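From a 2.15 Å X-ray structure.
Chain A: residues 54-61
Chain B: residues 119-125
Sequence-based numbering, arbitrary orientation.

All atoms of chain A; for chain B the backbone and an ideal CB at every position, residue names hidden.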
ATOM      1  N   THR A  54       7.434 -17.931  -4.239  1.00 33.57           N
ATOM      2  CA  THR A  54       8.507 -17.541  -3.318  1.00 33.08           C
ATOM      3  C   THR A  54       8.248 -17.996  -1.934  1.00 33.68           C
ATOM      4  O   THR A  54       7.101 -18.334  -1.590  1.00 33.87           O
ATOM      5  CB  THR A  54       8.674 -16.022  -3.213  1.00 32.36           C
ATOM      6  OG1 THR A  54       7.563 -15.429  -2.516  1.00 31.09           O
ATOM      7  CG2 THR A  54       8.845 -15.402  -4.615  1.00 31.78           C
ATOM      8  N   GLU A  55       9.304 -17.986  -1.127  1.00 33.52           N
ATOM      9  CA  GLU A  55       9.169 -18.219   0.321  1.00 34.33           C
ATOM     10  C   GLU A  55       8.083 -17.384   1.004  1.00 34.71           C
ATOM     11  O   GLU A  55       7.405 -17.876   1.923  1.00 35.96           O
ATOM     12  CB  GLU A  55      10.502 -18.032   1.037  1.00 34.52           C
ATOM     13  CG  GLU A  55      11.087 -16.621   0.939  1.00 35.32           C
ATOM     14  CD  GLU A  55      12.384 -16.479   1.691  1.00 37.15           C
ATOM     15  OE1 GLU A  55      12.826 -17.478   2.228  1.00 38.14           O
ATOM     16  OE2 GLU A  55      12.978 -15.360   1.727  1.00 41.50           O
ATOM     17  N   THR A  56       7.968 -16.127   0.592  1.00 34.32           N
ATOM     18  CA  THR A  56       7.048 -15.166   1.155  1.00 35.53           C
ATOM     19  C   THR A  56       5.637 -15.540   0.722  1.00 35.84           C
ATOM     20  O   THR A  56       4.722 -15.435   1.547  1.00 37.60           O
ATOM     21  CB  THR A  56       7.469 -13.692   0.759  1.00 38.02           C
ATOM     22  OG1 THR A  56       8.803 -13.408   1.246  1.00 37.52           O
ATOM     23  CG2 THR A  56       6.634 -12.716   1.365  1.00 39.28           C
ATOM     24  N   ASP A  57       5.434 -16.033  -0.510  1.00 33.29           N
ATOM     25  CA  ASP A  57       4.098 -16.505  -0.891  1.00 34.00           C
ATOM     26  C   ASP A  57       3.660 -17.648   0.045  1.00 34.55           C
ATOM     27  O   ASP A  57       2.484 -17.713   0.471  1.00 33.59           O
ATOM     28  CB  ASP A  57       4.028 -17.060  -2.341  1.00 33.61           C
ATOM     29  CG  ASP A  57       4.340 -16.002  -3.420  1.00 34.12           C
ATOM     30  OD1 ASP A  57       3.784 -14.890  -3.301  1.00 34.40           O
ATOM     31  OD2 ASP A  57       5.107 -16.295  -4.374  1.00 32.69           O
ATOM     32  N   ILE A  58       4.588 -18.590   0.241  1.00 33.20           N
ATOM     33  CA  ILE A  58       4.317 -19.764   1.003  1.00 34.38           C
ATOM     34  C   ILE A  58       4.008 -19.431   2.483  1.00 34.55           C
ATOM     35  O   ILE A  58       3.001 -19.852   3.003  1.00 33.16           O
ATOM     36  CB  ILE A  58       5.408 -20.823   0.845  1.00 34.05           C
ATOM     37  CG1 ILE A  58       5.375 -21.359  -0.588  1.00 33.82           C
ATOM     38  CG2 ILE A  58       5.166 -21.989   1.801  1.00 35.06           C
ATOM     39  CD1 ILE A  58       6.629 -22.082  -1.010  1.00 33.79           C
ATOM     40  N   VAL A  59       4.862 -18.639   3.108  1.00 34.04           N
ATOM     41  CA  VAL A  59       4.665 -18.235   4.487  1.00 33.77           C
ATOM     42  C   VAL A  59       3.423 -17.350   4.692  1.00 34.73           C
ATOM     43  O   VAL A  59       2.629 -17.578   5.657  1.00 34.54           O
ATOM     44  CB  VAL A  59       5.950 -17.541   4.995  1.00 33.77           C
ATOM     45  CG1 VAL A  59       5.729 -16.935   6.375  1.00 34.06           C
ATOM     46  CG2 VAL A  59       7.101 -18.531   4.997  1.00 33.95           C
ATOM     47  N   TYR A  60       3.243 -16.329   3.816  1.00 33.40           N
ATOM     48  CA  TYR A  60       2.092 -15.423   3.961  1.00 33.80           C
ATOM     49  C   TYR A  60       0.769 -16.062   3.605  1.00 34.42           C
ATOM     50  O   TYR A  60      -0.208 -15.800   4.267  1.00 34.29           O
ATOM     51  CB  TYR A  60       2.215 -14.170   3.113  1.00 32.48           C
ATOM     52  CG  TYR A  60       3.230 -13.153   3.578  1.00 33.32           C
ATOM     53  CD1 TYR A  60       4.214 -13.430   4.560  1.00 33.74           C
ATOM     54  CD2 TYR A  60       3.246 -11.917   2.998  1.00 33.76           C
ATOM     55  CE1 TYR A  60       5.167 -12.477   4.941  1.00 33.29           C
ATOM     56  CE2 TYR A  60       4.147 -10.943   3.404  1.00 35.20           C
ATOM     57  CZ  TYR A  60       5.127 -11.228   4.347  1.00 34.44           C
ATOM     58  OH  TYR A  60       5.998 -10.205   4.627  1.00 31.63           O
ATOM     59  N   LYS A  61       0.720 -16.870   2.557  1.00 35.37           N
ATOM     60  CA  LYS A  61      -0.573 -17.334   2.017  1.00 36.53           C
ATOM     61  C   LYS A  61      -0.981 -18.711   2.496  1.00 38.10           C
ATOM     62  O   LYS A  61      -2.156 -19.047   2.413  1.00 39.70           O
ATOM     63  CB  LYS A  61      -0.531 -17.314   0.502  1.00 36.94           C
ATOM     64  CG  LYS A  61      -0.188 -15.913  -0.016  1.00 37.34           C
ATOM     65  CD  LYS A  61      -0.117 -15.877  -1.541  1.00 37.82           C
ATOM     66  CE  LYS A  61       0.151 -14.479  -2.021  1.00 38.51           C
ATOM     67  NZ  LYS A  61       0.650 -14.643  -3.380  1.00 40.99           N
TER
ATOM     68  N   UNK B 119      13.371 -15.504  10.248  1.00 31.53           N
ATOM     69  CA  UNK B 119      12.985 -15.029   8.911  1.00 31.26           C
ATOM     70  C   UNK B 119      11.994 -15.983   8.257  1.00 31.55           C
ATOM     71  O   UNK B 119      11.737 -17.096   8.738  1.00 28.79           O
ATOM     72  CB  UNK B 119      14.219 -14.869   8.021  1.00 31.26           C
ATOM     73  N   UNK B 120      11.452 -15.487   7.157  1.00 30.96           N
ATOM     74  CA  UNK B 120      10.621 -16.283   6.290  1.00 31.61           C
ATOM     75  C   UNK B 120      11.296 -17.556   5.835  1.00 32.13           C
ATOM     76  O   UNK B 120      10.607 -18.584   5.746  1.00 32.79           O
ATOM     77  CB  UNK B 120      10.202 -15.457   5.072  1.00 31.61           C
ATOM     78  N   UNK B 121      12.610 -17.500   5.593  1.00 31.59           N
ATOM     79  CA  UNK B 121      13.407 -18.670   5.229  1.00 33.24           C
ATOM     80  C   UNK B 121      13.449 -19.720   6.399  1.00 34.34           C
ATOM     81  O   UNK B 121      13.286 -20.906   6.170  1.00 33.17           O
ATOM     82  CB  UNK B 121      14.823 -18.225   4.858  1.00 33.24           C
ATOM     83  N   UNK B 122      13.664 -19.249   7.630  1.00 35.10           N
ATOM     84  CA  UNK B 122      13.628 -20.122   8.792  1.00 36.28           C
ATOM     85  C   UNK B 122      12.298 -20.833   8.866  1.00 36.43           C
ATOM     86  O   UNK B 122      12.269 -22.021   9.117  1.00 36.80           O
ATOM     87  CB  UNK B 122      13.884 -19.332  10.077  1.00 36.28           C
ATOM     88  N   UNK B 123      11.215 -20.140   8.548  1.00 34.46           N
ATOM     89  CA  UNK B 123       9.943 -20.774   8.544  1.00 35.12           C
ATOM     90  C   UNK B 123       9.834 -21.798   7.400  1.00 36.54           C
ATOM     91  O   UNK B 123       9.411 -22.944   7.630  1.00 37.41           O
ATOM     92  CB  UNK B 123       8.842 -19.716   8.440  1.00 35.12           C
ATOM     93  N   UNK B 124      10.196 -21.397   6.188  1.00 35.79           N
ATOM     94  CA  UNK B 124      10.053 -22.269   5.043  1.00 36.67           C
ATOM     95  C   UNK B 124      10.838 -23.560   5.254  1.00 38.76           C
ATOM     96  O   UNK B 124      10.315 -24.653   5.014  1.00 39.57           O
ATOM     97  CB  UNK B 124      10.517 -21.559   3.770  1.00 36.67           C
ATOM     98  N   UNK B 125      12.072 -23.423   5.727  1.00 38.08           N
ATOM     99  CA  UNK B 125      12.943 -24.554   5.849  1.00 39.83           C
ATOM    100  C   UNK B 125      12.784 -25.381   7.113  1.00 41.59           C
ATOM    101  O   UNK B 125      13.161 -26.522   7.111  1.00 42.73           O
ATOM    102  CB  UNK B 125      14.390 -24.065   5.753  1.00 39.83           C
TER

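The two helices cross at 76°, their axes approaching to 9.3 Å, and chain A offers the B backbone one carboxylate, that of Glu55(A), beside the apolar side chains of Ile58(A) and Val59(A).

Position 119 directly precedes the helix, with extended backbone angles (-133/169), and its CB meets nothing of chain A within 5.5 Å. A short side chain able to accept from the free amides of the first turn, such as Ser, Thr, Asp or Asn, would suit it. It is Ser119(B), whose OG caps the helix by accepting from the backbone N of position 122 at 3.1 Å.

Position 120 points toward chain A. Its ideal CB lies 4.2 Å from Glu55(A) CD, 4.4 Å from Val59(A) CG2 and 4.6 Å from Thr56(A) OG1, a setting for a compact apolar residue, although a small hydroxyl could also be imagined near the carboxylate. The residue is Val120(B). Its CG1 packs 4.1 Å from Val59(A) CG1 and 4.4 Å from Tyr60(A) CE1, while its CG2 comes within 3.2 Å of Glu55(A) OE2, so a methyl group lies close against the carboxylate.

Position 121 points away overall, yet its ideal CB is only 3.4 Å from Glu55(A) OE1. The closeness of an acceptor favours a short donor, Ser or Thr; Ala would leave the oxygen without a side-chain partner here. Ser121(B), with chi1 in the m well, donates from OG to Glu55(A) OE1 at 2.7 Å, the one hydrogen bond between the stretches.

Position 122 points away, so chain A sets no preference. Three residues after the cap, an acidic side chain could return to the helix start; Asp122(B) does so, its OD2 accepting from Ser119(B) N at 2.9 Å.

Position 123 turns toward chain A, its ideal CB 4.0 Å from Val59(A) CG2. That methyl invites an aliphatic residue, Val, Ile or Leu. Ile123(B) places its CG2 3.9 Å from Val59(A) CG2.

Position 124 also faces chain A, but less tightly: its ideal CB stands 4.5 Å from Glu55(A) CB and 4.7 Å from Val59(A) CG2. This gap leaves room for a longer apolar side chain, Leu or Met. Leu124(B) reaches across it, setting CD2 3.6 Å from Glu55(A) CB and CD1 4.2 Å from Ile58(A) CG2. Glu55(A) thus contributes its aliphatic portion here and its carboxylate at 121.

Position 125 points sideways, with no chain A atom within 5.5 Å of its ideal CB, and many residues would fit. Phe125(B) brings its ring end nearer, but makes no close contact.

Chain B, residues 119-125: SVSDILF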
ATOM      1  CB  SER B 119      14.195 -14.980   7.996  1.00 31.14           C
ATOM      2  OG  SER B 119      14.566 -16.284   7.623  1.00 30.92           O
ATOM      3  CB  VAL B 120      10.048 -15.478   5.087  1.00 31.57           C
ATOM      4  CG1 VAL B 120       9.002 -14.531   5.622  1.00 32.17           C
ATOM      5  CG2 VAL B 120      11.114 -14.717   4.290  1.00 33.86           C
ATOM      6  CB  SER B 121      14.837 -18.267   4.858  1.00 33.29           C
ATOM      7  OG  SER B 121      14.858 -17.213   3.911  1.00 34.41           O
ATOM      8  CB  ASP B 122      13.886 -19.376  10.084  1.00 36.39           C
ATOM      9  CG  ASP B 122      15.257 -18.774  10.149  1.00 36.26           C
ATOM     10  OD1 ASP B 122      16.274 -19.448   9.850  1.00 37.04           O
ATOM     11  OD2 ASP B 122      15.302 -17.599  10.544  1.00 36.52           O
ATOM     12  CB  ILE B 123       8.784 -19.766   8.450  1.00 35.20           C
ATOM     13  CG1 ILE B 123       8.803 -18.849   9.676  1.00 35.13           C
ATOM     14  CG2 ILE B 123       7.449 -20.501   8.391  1.00 35.74           C
ATOM     15  CD1 ILE B 123       7.879 -17.660   9.618  1.00 35.46           C
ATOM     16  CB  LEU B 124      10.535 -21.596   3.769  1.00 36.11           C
ATOM     17  CG  LEU B 124      10.610 -22.445   2.487  1.00 36.68           C
ATOM     18  CD1 LEU B 124       9.256 -23.027   2.188  1.00 36.82           C
ATOM     19  CD2 LEU B 124      11.062 -21.606   1.291  1.00 36.26           C
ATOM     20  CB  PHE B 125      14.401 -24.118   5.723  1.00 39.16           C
ATOM     21  CG  PHE B 125      14.732 -23.388   4.464  1.00 37.46           C
ATOM     22  CD1 PHE B 125      14.093 -23.668   3.260  1.00 38.62           C
ATOM     23  CD2 PHE B 125      15.752 -22.468   4.472  1.00 37.46           C
ATOM     24  CE1 PHE B 125      14.478 -23.036   2.066  1.00 38.06           C
ATOM     25  CE2 PHE B 125      16.123 -21.813   3.313  1.00 38.66           C
ATOM     26  CZ  PHE B 125      15.475 -22.091   2.106  1.00 38.42           C
TER
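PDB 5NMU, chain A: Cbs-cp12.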